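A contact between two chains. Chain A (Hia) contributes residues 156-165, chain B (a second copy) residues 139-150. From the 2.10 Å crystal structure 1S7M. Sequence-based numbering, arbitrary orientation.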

ATOM      1  N   GLY A 156      -5.295  20.423   7.242  1.00 32.05           N
ATOM      2  CA  GLY A 156      -4.909  19.085   6.853  1.00 32.83           C
ATOM      3  C   GLY A 156      -6.058  18.183   6.425  1.00 32.13           C
ATOM      4  O   GLY A 156      -5.902  17.331   5.544  1.00 31.38           O
ATOM      5  N   ARG A 157      -7.219  18.386   7.031  1.00 31.02           N
ATOM      6  CA  ARG A 157      -8.379  17.560   6.723  1.00 29.83           C
ATOM      7  C   ARG A 157      -9.131  17.843   5.413  1.00 29.57           C
ATOM      8  O   ARG A 157      -9.416  18.999   5.065  1.00 29.77           O
ATOM      9  CB  ARG A 157      -9.377  17.629   7.878  1.00 28.80           C
ATOM     10  CG  ARG A 157      -8.817  17.250   9.241  1.00 31.01           C
ATOM     11  CD  ARG A 157      -9.913  17.276  10.301  1.00 33.12           C
ATOM     12  NE  ARG A 157      -9.404  17.037  11.654  1.00 38.28           N
ATOM     13  CZ  ARG A 157      -8.876  17.978  12.444  1.00 41.19           C
ATOM     14  NH1 ARG A 157      -8.774  19.237  12.025  1.00 39.64           N
ATOM     15  NH2 ARG A 157      -8.468  17.669  13.669  1.00 39.95           N
ATOM     16  N   ARG A 158      -9.434  16.782   4.672  1.00 26.41           N
ATOM     17  CA  ARG A 158     -10.232  16.948   3.490  1.00 25.28           C
ATOM     18  C   ARG A 158     -11.641  16.950   4.110  1.00 27.65           C
ATOM     19  O   ARG A 158     -12.156  15.914   4.566  1.00 28.51           O
ATOM     20  CB  ARG A 158     -10.059  15.793   2.526  1.00 21.10           C
ATOM     21  CG  ARG A 158      -8.748  15.752   1.799  1.00 20.32           C
ATOM     22  CD  ARG A 158      -7.549  15.260   2.653  1.00 21.58           C
ATOM     23  NE  ARG A 158      -6.355  15.096   1.814  1.00 22.97           N
ATOM     24  CZ  ARG A 158      -5.230  15.799   1.959  1.00 23.59           C
ATOM     25  NH1 ARG A 158      -5.142  16.693   2.923  1.00 24.54           N
ATOM     26  NH2 ARG A 158      -4.216  15.645   1.115  1.00 23.17           N
ATOM     27  N   GLU A 159     -12.255  18.128   4.155  1.00 28.86           N
ATOM     28  CA  GLU A 159     -13.566  18.267   4.760  1.00 28.80           C
ATOM     29  C   GLU A 159     -14.707  18.364   3.755  1.00 28.96           C
ATOM     30  O   GLU A 159     -14.647  19.138   2.800  1.00 28.66           O
ATOM     31  CB  GLU A 159     -13.571  19.478   5.709  1.00 31.67           C
ATOM     32  CG  GLU A 159     -12.643  19.336   6.943  1.00 32.54           C
ATOM     33  CD  GLU A 159     -12.904  20.398   8.005  1.00 34.28           C
ATOM     34  OE1 GLU A 159     -12.540  20.191   9.184  1.00 33.69           O
ATOM     35  OE2 GLU A 159     -13.482  21.446   7.663  1.00 35.99           O
ATOM     36  N   ILE A 160     -15.732  17.536   3.951  1.00 27.95           N
ATOM     37  CA  ILE A 160     -16.902  17.573   3.070  1.00 28.84           C
ATOM     38  C   ILE A 160     -18.046  18.113   3.911  1.00 28.33           C
ATOM     39  O   ILE A 160     -18.385  17.561   4.970  1.00 26.77           O
ATOM     40  CB  ILE A 160     -17.277  16.177   2.529  1.00 29.05           C
ATOM     41  CG1 ILE A 160     -16.082  15.565   1.808  1.00 27.38           C
ATOM     42  CG2 ILE A 160     -18.463  16.292   1.580  1.00 30.41           C
ATOM     43  CD1 ILE A 160     -15.544  16.403   0.658  1.00 29.62           C
ATOM     44  N   THR A 161     -18.630  19.216   3.459  1.00 28.83           N
ATOM     45  CA  THR A 161     -19.713  19.834   4.214  1.00 27.79           C
ATOM     46  C   THR A 161     -21.075  19.660   3.558  1.00 27.67           C
ATOM     47  O   THR A 161     -21.197  19.728   2.330  1.00 25.28           O
ATOM     48  CB  THR A 161     -19.424  21.338   4.451  1.00 28.36           C
ATOM     49  OG1 THR A 161     -18.302  21.459   5.324  1.00 28.28           O
ATOM     50  CG2 THR A 161     -20.610  22.027   5.109  1.00 27.14           C
ATOM     51  N   PHE A 162     -22.089  19.456   4.402  1.00 27.83           N
ATOM     52  CA  PHE A 162     -23.460  19.224   3.944  1.00 29.41           C
ATOM     53  C   PHE A 162     -24.459  20.252   4.480  1.00 29.77           C
ATOM     54  O   PHE A 162     -24.619  20.397   5.686  1.00 30.05           O
ATOM     55  CB  PHE A 162     -23.907  17.812   4.365  1.00 27.41           C
ATOM     56  CG  PHE A 162     -23.018  16.718   3.845  1.00 25.14           C
ATOM     57  CD1 PHE A 162     -21.786  16.463   4.439  1.00 23.15           C
ATOM     58  CD2 PHE A 162     -23.394  15.980   2.725  1.00 23.97           C
ATOM     59  CE1 PHE A 162     -20.930  15.481   3.918  1.00 24.95           C
ATOM     60  CE2 PHE A 162     -22.551  14.994   2.186  1.00 22.05           C
ATOM     61  CZ  PHE A 162     -21.314  14.742   2.784  1.00 24.48           C
ATOM     62  N   GLU A 163     -25.150  20.943   3.580  1.00 31.61           N
ATOM     63  CA  GLU A 163     -26.126  21.938   4.009  1.00 34.87           C
ATOM     64  C   GLU A 163     -27.346  21.993   3.094  1.00 34.92           C
ATOM     65  O   GLU A 163     -27.278  21.624   1.917  1.00 34.98           O
ATOM     66  CB  GLU A 163     -25.473  23.327   4.037  1.00 37.50           C
ATOM     67  CG  GLU A 163     -24.978  23.748   2.657  1.00 42.99           C
ATOM     68  CD  GLU A 163     -24.298  25.112   2.639  1.00 47.70           C
ATOM     69  OE1 GLU A 163     -23.499  25.399   3.564  1.00 48.60           O
ATOM     70  OE2 GLU A 163     -24.555  25.886   1.683  1.00 49.02           O
ATOM     71  N   LEU A 164     -28.461  22.473   3.642  1.00 36.59           N
ATOM     72  CA  LEU A 164     -29.689  22.621   2.864  1.00 38.40           C
ATOM     73  C   LEU A 164     -29.413  23.674   1.807  1.00 39.36           C
ATOM     74  O   LEU A 164     -28.695  24.632   2.071  1.00 40.35           O
ATOM     75  CB  LEU A 164     -30.828  23.109   3.758  1.00 37.15           C
ATOM     76  CG  LEU A 164     -31.264  22.166   4.882  1.00 39.66           C
ATOM     77  CD1 LEU A 164     -32.233  22.888   5.826  1.00 39.87           C
ATOM     78  CD2 LEU A 164     -31.913  20.928   4.277  1.00 38.28           C
ATOM     79  N   ALA A 165     -29.968  23.499   0.616  1.00 40.92           N
ATOM     80  CA  ALA A 165     -29.779  24.472  -0.455  1.00 44.01           C
ATOM     81  C   ALA A 165     -30.724  25.658  -0.233  1.00 46.93           C
ATOM     82  O   ALA A 165     -31.425  25.664   0.806  1.00 47.93           O
ATOM     83  CB  ALA A 165     -30.059  23.831  -1.808  1.00 42.26           C
TER
ATOM     84  N   VAL B 139     -10.211  12.443   6.276  1.00 20.05           N
ATOM     85  CA  VAL B 139     -11.396  12.956   5.600  1.00 20.13           C
ATOM     86  C   VAL B 139     -12.475  13.195   6.666  1.00 22.21           C
ATOM     87  O   VAL B 139     -12.838  12.280   7.417  1.00 20.41           O
ATOM     88  CB  VAL B 139     -11.946  11.971   4.542  1.00 18.61           C
ATOM     89  CG1 VAL B 139     -13.215  12.543   3.896  1.00 16.49           C
ATOM     90  CG2 VAL B 139     -10.904  11.697   3.490  1.00 15.31           C
ATOM     91  N   LYS B 140     -12.986  14.424   6.729  1.00 23.08           N
ATOM     92  CA  LYS B 140     -14.015  14.755   7.706  1.00 25.51           C
ATOM     93  C   LYS B 140     -15.335  15.093   7.052  1.00 26.62           C
ATOM     94  O   LYS B 140     -15.382  15.864   6.078  1.00 26.19           O
ATOM     95  CB  LYS B 140     -13.573  15.930   8.578  1.00 28.38           C
ATOM     96  CG  LYS B 140     -14.346  16.025   9.855  1.00 31.54           C
ATOM     97  CD  LYS B 140     -13.762  17.091  10.747  1.00 35.99           C
ATOM     98  CE  LYS B 140     -14.425  17.035  12.103  1.00 38.54           C
ATOM     99  NZ  LYS B 140     -14.097  18.202  12.938  1.00 37.78           N
ATOM    100  N   PHE B 141     -16.404  14.488   7.576  1.00 25.82           N
ATOM    101  CA  PHE B 141     -17.747  14.729   7.070  1.00 27.86           C
ATOM    102  C   PHE B 141     -18.408  15.698   8.038  1.00 28.58           C
ATOM    103  O   PHE B 141     -18.672  15.381   9.193  1.00 30.31           O
ATOM    104  CB  PHE B 141     -18.508  13.391   6.896  1.00 25.69           C
ATOM    105  CG  PHE B 141     -17.922  12.537   5.793  1.00 24.70           C
ATOM    106  CD1 PHE B 141     -16.910  11.609   6.066  1.00 23.55           C
ATOM    107  CD2 PHE B 141     -18.256  12.782   4.464  1.00 23.26           C
ATOM    108  CE1 PHE B 141     -16.233  10.950   5.038  1.00 22.57           C
ATOM    109  CE2 PHE B 141     -17.581  12.127   3.419  1.00 23.10           C
ATOM    110  CZ  PHE B 141     -16.566  11.210   3.713  1.00 23.01           C
ATOM    111  N   LYS B 142     -18.637  16.906   7.544  1.00 29.58           N
ATOM    112  CA  LYS B 142     -19.171  17.995   8.350  1.00 31.49           C
ATOM    113  C   LYS B 142     -20.660  18.256   8.295  1.00 30.56           C
ATOM    114  O   LYS B 142     -21.271  18.257   7.225  1.00 29.20           O
ATOM    115  CB  LYS B 142     -18.472  19.309   7.961  1.00 34.63           C
ATOM    116  CG  LYS B 142     -16.956  19.260   7.943  1.00 36.26           C
ATOM    117  CD  LYS B 142     -16.406  19.479   9.339  1.00 39.34           C
ATOM    118  CE  LYS B 142     -16.691  20.892   9.832  1.00 39.26           C
ATOM    119  NZ  LYS B 142     -16.372  21.024  11.293  1.00 43.10           N
ATOM    120  N   SER B 143     -21.223  18.509   9.470  1.00 30.98           N
ATOM    121  CA  SER B 143     -22.618  18.873   9.598  1.00 32.87           C
ATOM    122  C   SER B 143     -22.699  20.326   9.077  1.00 35.07           C
ATOM    123  O   SER B 143     -21.777  21.123   9.288  1.00 32.69           O
ATOM    124  CB  SER B 143     -23.032  18.841  11.066  1.00 34.15           C
ATOM    125  OG  SER B 143     -23.025  17.522  11.584  1.00 35.78           O
ATOM    126  N   GLY B 144     -23.782  20.657   8.381  1.00 36.29           N
ATOM    127  CA  GLY B 144     -23.956  22.007   7.877  1.00 38.29           C
ATOM    128  C   GLY B 144     -25.262  22.577   8.399  1.00 39.41           C
ATOM    129  O   GLY B 144     -25.893  21.995   9.279  1.00 39.76           O
ATOM    130  N   ASN B 145     -25.680  23.713   7.861  1.00 41.10           N
ATOM    131  CA  ASN B 145     -26.922  24.327   8.301  1.00 41.07           C
ATOM    132  C   ASN B 145     -28.099  23.447   7.889  1.00 39.90           C
ATOM    133  O   ASN B 145     -28.358  23.239   6.698  1.00 39.60           O
ATOM    134  CB  ASN B 145     -27.052  25.729   7.690  1.00 45.17           C
ATOM    135  CG  ASN B 145     -28.440  26.316   7.873  1.00 47.64           C
ATOM    136  OD1 ASN B 145     -28.907  26.511   9.000  1.00 50.06           O
ATOM    137  ND2 ASN B 145     -29.112  26.592   6.759  1.00 49.28           N
ATOM    138  N   GLY B 146     -28.797  22.920   8.884  1.00 39.73           N
ATOM    139  CA  GLY B 146     -29.938  22.067   8.618  1.00 39.14           C
ATOM    140  C   GLY B 146     -29.690  20.567   8.597  1.00 39.62           C
ATOM    141  O   GLY B 146     -30.610  19.786   8.864  1.00 40.73           O
ATOM    142  N   ILE B 147     -28.460  20.149   8.300  1.00 37.36           N
ATOM    143  CA  ILE B 147     -28.143  18.717   8.216  1.00 35.25           C
ATOM    144  C   ILE B 147     -27.165  18.229   9.295  1.00 34.88           C
ATOM    145  O   ILE B 147     -26.104  18.817   9.475  1.00 32.47           O
ATOM    146  CB  ILE B 147     -27.535  18.398   6.829  1.00 34.38           C
ATOM    147  CG1 ILE B 147     -28.420  18.984   5.725  1.00 32.08           C
ATOM    148  CG2 ILE B 147     -27.362  16.899   6.664  1.00 32.78           C
ATOM    149  CD1 ILE B 147     -27.927  18.718   4.295  1.00 29.55           C
ATOM    150  N   ASN B 148     -27.528  17.176  10.024  1.00 34.53           N
ATOM    151  CA  ASN B 148     -26.629  16.641  11.037  1.00 36.13           C
ATOM    152  C   ASN B 148     -25.873  15.429  10.509  1.00 35.39           C
ATOM    153  O   ASN B 148     -26.473  14.419  10.120  1.00 35.99           O
ATOM    154  CB  ASN B 148     -27.369  16.220  12.305  1.00 38.01           C
ATOM    155  CG  ASN B 148     -27.774  17.397  13.162  1.00 42.71           C
ATOM    156  OD1 ASN B 148     -27.021  18.368  13.318  1.00 43.70           O
ATOM    157  ND2 ASN B 148     -28.966  17.315  13.738  1.00 42.24           N
ATOM    158  N   VAL B 149     -24.552  15.519  10.518  1.00 33.91           N
ATOM    159  CA  VAL B 149     -23.726  14.421  10.044  1.00 30.70           C
ATOM    160  C   VAL B 149     -23.012  13.742  11.222  1.00 30.10           C
ATOM    161  O   VAL B 149     -22.278  14.377  11.970  1.00 30.03           O
ATOM    162  CB  VAL B 149     -22.738  14.945   9.011  1.00 28.89           C
ATOM    163  CG1 VAL B 149     -21.949  13.802   8.417  1.00 29.65           C
ATOM    164  CG2 VAL B 149     -23.512  15.679   7.921  1.00 27.58           C
ATOM    165  N   SER B 150     -23.256  12.448  11.397  1.00 29.14           N
ATOM    166  CA  SER B 150     -22.643  11.718  12.499  1.00 29.62           C
ATOM    167  C   SER B 150     -22.010  10.405  12.055  1.00 29.41           C
ATOM    168  O   SER B 150     -22.400   9.827  11.036  1.00 30.26           O
ATOM    169  CB  SER B 150     -23.692  11.425  13.574  1.00 31.37           C
ATOM    170  OG  SER B 150     -24.781  10.696  13.024  1.00 31.62           O
TER
HETATM  171  O   HOH W   1     -13.683  20.645  11.332  1.00 34.05           O
HETATM  172  O   HOH W   2     -23.661  25.529   6.254  1.00 42.25           O

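Strand 157-164 of chain A runs beside strand 139-143 of chain B with 24° between their N-to-C directions, so the two copies of Hia join edge to edge in parallel. The register begins at Val139(B), whose CA lies 4.7 Å from CA of Arg158(A). Its CA also approaches Arg158(A) O at 3.2 Å, a CA-H...O contact with an angle of 140° at the hydrogen.

That same carbonyl accepts the first backbone hydrogen bond, from Lys140(B) N to Arg158(A) O (2.8 Å, 160°). Lys140(B) O then receives Ile160(A) N at 2.7 Å and 170°. A residue that gives its N and O to partners two apart on the neighbouring strand is the signature of parallel pairing. The extended side chain of Lys140(B), all four chi angles t, lies on the same face of the sheet as Glu159(A), and its CD also meets Arg157(A) CD at 3.9 Å.

Phe141(B) points to the other face, with Ile160(A) and Phe162(A). Its CD2 is 4.0 Å from Ile160(A) CB and 3.8 Å from Phe162(A) CE1; each phenylalanine meets the other at its ring edge, so the rings are not stacked face to face.

Lys142(B) repeats the pattern of Lys140(B): its N donates to Ile160(A) O (2.7 Å, 168°), while its O accepts from Phe162(A) N in a longer, more bent bond (3.2 Å, 147°). Its CB packs 3.4 Å from Thr161(A) OG1. Glu159(A) OE1 stands 4.5 Å from both Lys140(B) NZ and Lys142(B) NZ, beyond salt-bridge range. Water 1 spans the gap, donating to Glu159(A) OE1 at 2.5 Å and accepting from Lys140(B) NZ at 3.0 Å and Lys142(B) NZ at 2.7 Å.

The ladder loses its regularity at Gly144(B). Phe162(A) O lies 2.8 Å from Gly144(B) N, but the angle is too poor for a hydrogen bond. An ideal CB on this glycine would fall 1.9 Å from Phe162(A) O.

Chain B turns here, yet Asn145(B) O still accepts from Leu164(A) N at 3.2 Å and a nearly linear 177°. Water 2 adds a second link, accepting from Asn145(B) N (3.2 Å) and donating to Glu163(A) OE1 (2.7 Å). At Gly146(B), phi is 95°, and an ideal CB would clash with Leu164(A) CD1 at 2.3 Å.

Beyond the turn the contact is apolar. Ile147(B) CD1 reaches Phe162(A) CB at 4.1 Å, and Val149(B) CG2 lies 4.0 Å from Phe162(A) CD1.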